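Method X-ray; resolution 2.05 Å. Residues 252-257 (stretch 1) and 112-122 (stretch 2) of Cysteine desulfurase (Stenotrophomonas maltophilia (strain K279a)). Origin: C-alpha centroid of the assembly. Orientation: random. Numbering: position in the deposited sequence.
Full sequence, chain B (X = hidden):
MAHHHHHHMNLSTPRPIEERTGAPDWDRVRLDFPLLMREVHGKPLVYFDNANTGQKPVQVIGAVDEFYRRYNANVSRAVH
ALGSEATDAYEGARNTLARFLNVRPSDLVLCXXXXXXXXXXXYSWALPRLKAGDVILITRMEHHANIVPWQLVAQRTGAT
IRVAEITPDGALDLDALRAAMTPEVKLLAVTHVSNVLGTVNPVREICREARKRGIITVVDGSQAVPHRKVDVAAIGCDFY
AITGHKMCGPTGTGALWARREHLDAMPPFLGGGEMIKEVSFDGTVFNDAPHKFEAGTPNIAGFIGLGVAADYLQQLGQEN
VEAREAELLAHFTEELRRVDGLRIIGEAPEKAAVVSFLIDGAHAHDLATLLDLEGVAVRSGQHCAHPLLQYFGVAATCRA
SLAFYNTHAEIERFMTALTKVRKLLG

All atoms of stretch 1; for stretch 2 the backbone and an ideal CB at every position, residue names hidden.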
# COMPACT_ATOMS: atom_id res chain seq x y z
N GLY B 252 -4.71 -3.94 0.64
CA GLY B 252 -3.65 -2.96 0.84
C GLY B 252 -3.60 -2.35 2.23
O GLY B 252 -3.15 -1.21 2.37
N THR B 253 -4.04 -3.07 3.25
CA THR B 253 -4.05 -2.59 4.63
C THR B 253 -3.47 -3.66 5.55
O THR B 253 -3.43 -4.84 5.21
CB THR B 253 -5.47 -2.23 5.11
OG1 THR B 253 -6.29 -3.40 5.05
CG2 THR B 253 -6.10 -1.16 4.25
N GLY B 254 -3.03 -3.22 6.72
CA GLY B 254 -2.33 -4.08 7.65
C GLY B 254 -1.59 -3.23 8.66
O GLY B 254 -1.64 -2.00 8.62
N ALA B 255 -0.91 -3.90 9.58
CA ALA B 255 -0.25 -3.10 10.60
C ALA B 255 0.90 -3.87 11.22
O ALA B 255 0.92 -5.10 11.23
CB ALA B 255 -1.24 -2.66 11.68
N LEU B 256 1.86 -3.11 11.76
CA LEU B 256 2.93 -3.66 12.59
C LEU B 256 2.85 -3.03 13.97
O LEU B 256 2.94 -1.81 14.10
CB LEU B 256 4.30 -3.40 11.96
CG LEU B 256 5.51 -3.81 12.80
CD1 LEU B 256 5.65 -5.34 12.84
CD2 LEU B 256 6.84 -3.15 12.34
N TRP B 257 2.66 -3.85 15.00
CA TRP B 257 2.83 -3.43 16.38
C TRP B 257 4.24 -3.77 16.84
O TRP B 257 4.80 -4.79 16.44
CB TRP B 257 1.81 -4.10 17.32
CG TRP B 257 2.10 -3.72 18.76
CD1 TRP B 257 1.63 -2.62 19.43
CD2 TRP B 257 2.98 -4.40 19.68
NE1 TRP B 257 2.14 -2.59 20.71
CE2 TRP B 257 2.96 -3.67 20.89
CE3 TRP B 257 3.78 -5.55 19.60
CZ2 TRP B 257 3.72 -4.05 22.00
CZ3 TRP B 257 4.51 -5.94 20.71
CH2 TRP B 257 4.48 -5.19 21.90
N UNK B 112 0.79 -1.77 4.21
CA UNK B 112 -0.02 -2.34 3.15
C UNK B 112 -0.35 -3.82 3.35
O UNK B 112 -0.98 -4.41 2.48
CB UNK B 112 0.70 -2.16 1.81
N UNK B 113 0.06 -4.41 4.46
CA UNK B 113 -0.20 -5.81 4.75
C UNK B 113 0.85 -6.38 5.68
O UNK B 113 1.83 -5.73 6.05
CB UNK B 113 -0.25 -6.62 3.46
N UNK B 114 0.63 -7.64 6.06
CA UNK B 114 1.61 -8.35 6.89
C UNK B 114 2.98 -8.35 6.23
O UNK B 114 4.00 -8.15 6.90
CB UNK B 114 1.15 -9.79 7.15
N UNK B 115 3.01 -8.59 4.92
CA UNK B 115 4.28 -8.72 4.21
C UNK B 115 5.14 -7.48 4.42
O UNK B 115 6.32 -7.58 4.77
CB UNK B 115 4.04 -8.95 2.72
N UNK B 116 4.55 -6.29 4.25
CA UNK B 116 5.30 -5.06 4.49
C UNK B 116 5.70 -4.95 5.95
O UNK B 116 6.84 -4.57 6.26
CB UNK B 116 4.48 -3.84 4.08
N UNK B 117 4.77 -5.24 6.87
CA UNK B 117 5.08 -5.19 8.30
C UNK B 117 6.33 -5.99 8.65
O UNK B 117 7.20 -5.52 9.39
CB UNK B 117 3.89 -5.71 9.11
N UNK B 118 6.44 -7.23 8.14
CA UNK B 118 7.59 -8.05 8.49
C UNK B 118 8.86 -7.51 7.84
O UNK B 118 9.93 -7.47 8.46
CB UNK B 118 7.36 -9.50 8.07
N UNK B 119 8.76 -7.05 6.59
CA UNK B 119 9.93 -6.51 5.90
C UNK B 119 10.47 -5.27 6.60
O UNK B 119 11.69 -5.02 6.59
CB UNK B 119 9.58 -6.18 4.45
N UNK B 120 9.59 -4.46 7.20
CA UNK B 120 10.05 -3.33 7.99
C UNK B 120 10.92 -3.79 9.15
O UNK B 120 11.97 -3.20 9.43
CB UNK B 120 8.86 -2.52 8.51
N UNK B 121 10.50 -4.85 9.84
CA UNK B 121 11.35 -5.46 10.87
C UNK B 121 12.67 -5.91 10.25
O UNK B 121 13.75 -5.65 10.80
CB UNK B 121 10.64 -6.64 11.53
N UNK B 122 12.60 -6.61 9.11
CA UNK B 122 13.82 -7.15 8.50
C UNK B 122 14.80 -6.05 8.15
O UNK B 122 16.00 -6.16 8.42
CB UNK B 122 13.48 -7.96 7.25

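Position 112 lies in the loop before a helix, beside Gly-252 and Thr-253. Its CA-to-CB bond points away overall, yet the ideal CB sits 4.0 Å from the O of Gly-252. Phi and psi of -86° and 3° are ordinary, and little of stretch 1 crowds the end of a side chain. Many small or polar residues would suit. The deposited residue is Ser-112, with chi1 p. The contact is mostly backbone. CA of Ser-112 makes a CA-H...O contact with O of Gly-252 at 3.4 Å, and CA of Gly-252 returns one to O of Ser-112 at 3.5 Å. N of Thr-253 is 3.4 Å from O of Ser-112, but the angle is poor and no hydrogen bond forms.

Position 113 is the N-cap. Phi and psi are 154° and 176°. An ideal CB would be jammed against the carbonyl O of position 112, so the backbone by itself calls for glycine. Gly-113 is the deposited residue. Its CA lies 4.0 Å from CA of Gly-254 and makes a CA-H...O contact with O of Thr-253 at 3.4 Å. The closeness depends on Gly-254 having no side chain: a CB there would come within 2.6 Å of CA of Gly-113, a clash. At 113 it is the backbone angles that call for glycine.

Position 114 opens the helix and points away from stretch 1, so stretch 1 leaves the choice open. It is Thr-114, whose OG1 is hydrogen-bonded elsewhere in the structure.

Position 115 is out of reach, and stretch 1 sets no preference. It is Thr-115. Its backbone O accepts two hydrogen bonds from 119, one from the backbone and one from the side chain.

Position 116 is also out of reach. A large or small side chain would fit as far as stretch 1 is concerned. It is Phe-116, with chi1 t; its ring does not touch the strand.

Position 117 points toward stretch 1. The ideal CB is already 3.7 Å from both CB of Leu-256 and O of Ala-255. This closeness favours a small apolar residue, alanine above all; glycine would give up the apolar contact. Ala-117 packs its CB against CB of Leu-256 at 3.7 Å.

Position 118 points away, and stretch 1 sets no limit on size or polarity here. It is Ile-118, chi1 m and chi2 t.

Position 119 is out of reach, so stretch 1 again leaves size and polarity open. It is Asn-119. Its ND2 donates to O of Thr-115 at 2.7 Å, one turn back.

Position 120 points toward stretch 1. The ideal CB is 4.4 Å from CD2 of Leu-256, an apolar neighbour. Leucine, isoleucine, valine or methionine would be plausible. Leu-120 brings its CD2 to 3.8 Å from CD2 of Leu-256.

Position 121 points sideways. The ideal CB is 5.2 Å from CD2 of Leu-256, so a branched or longer apolar side chain could bridge the gap. Val-121, chi1 t, places CG2 3.8 Å from CD1 of Leu-256. Leu-256 thus meets 117, 120 and 121.

Position 122 is out of reach, and stretch 1 gives no guidance. It is Ala-122.

Stretch 2 112-122: SGTTFAINLVA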
# COMPACT_ATOMS: atom_id res chain seq x y z
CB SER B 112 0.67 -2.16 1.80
OG SER B 112 1.92 -2.80 1.78
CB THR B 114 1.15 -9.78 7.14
OG1 THR B 114 0.17 -9.80 8.18
CG2 THR B 114 2.33 -10.68 7.53
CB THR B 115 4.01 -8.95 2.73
OG1 THR B 115 3.19 -10.11 2.57
CG2 THR B 115 5.32 -9.15 1.99
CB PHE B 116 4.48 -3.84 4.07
CG PHE B 116 5.27 -2.55 4.10
CD1 PHE B 116 5.61 -1.95 5.30
CD2 PHE B 116 5.69 -1.95 2.93
CE1 PHE B 116 6.35 -0.78 5.33
CE2 PHE B 116 6.43 -0.78 2.95
CZ PHE B 116 6.76 -0.19 4.15
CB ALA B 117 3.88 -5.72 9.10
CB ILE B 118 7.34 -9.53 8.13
CG1 ILE B 118 6.23 -10.12 9.01
CG2 ILE B 118 8.61 -10.37 8.30
CD1 ILE B 118 5.89 -11.59 8.70
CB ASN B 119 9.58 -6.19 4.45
CG ASN B 119 9.67 -7.40 3.54
OD1 ASN B 119 10.75 -7.71 3.01
ND2 ASN B 119 8.55 -8.08 3.34
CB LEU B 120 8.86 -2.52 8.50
CG LEU B 120 9.09 -1.39 9.51
CD1 LEU B 120 10.23 -0.48 9.09
CD2 LEU B 120 7.82 -0.57 9.70
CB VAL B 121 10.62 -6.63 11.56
CG1 VAL B 121 11.48 -7.19 12.69
CG2 VAL B 121 9.25 -6.18 12.07
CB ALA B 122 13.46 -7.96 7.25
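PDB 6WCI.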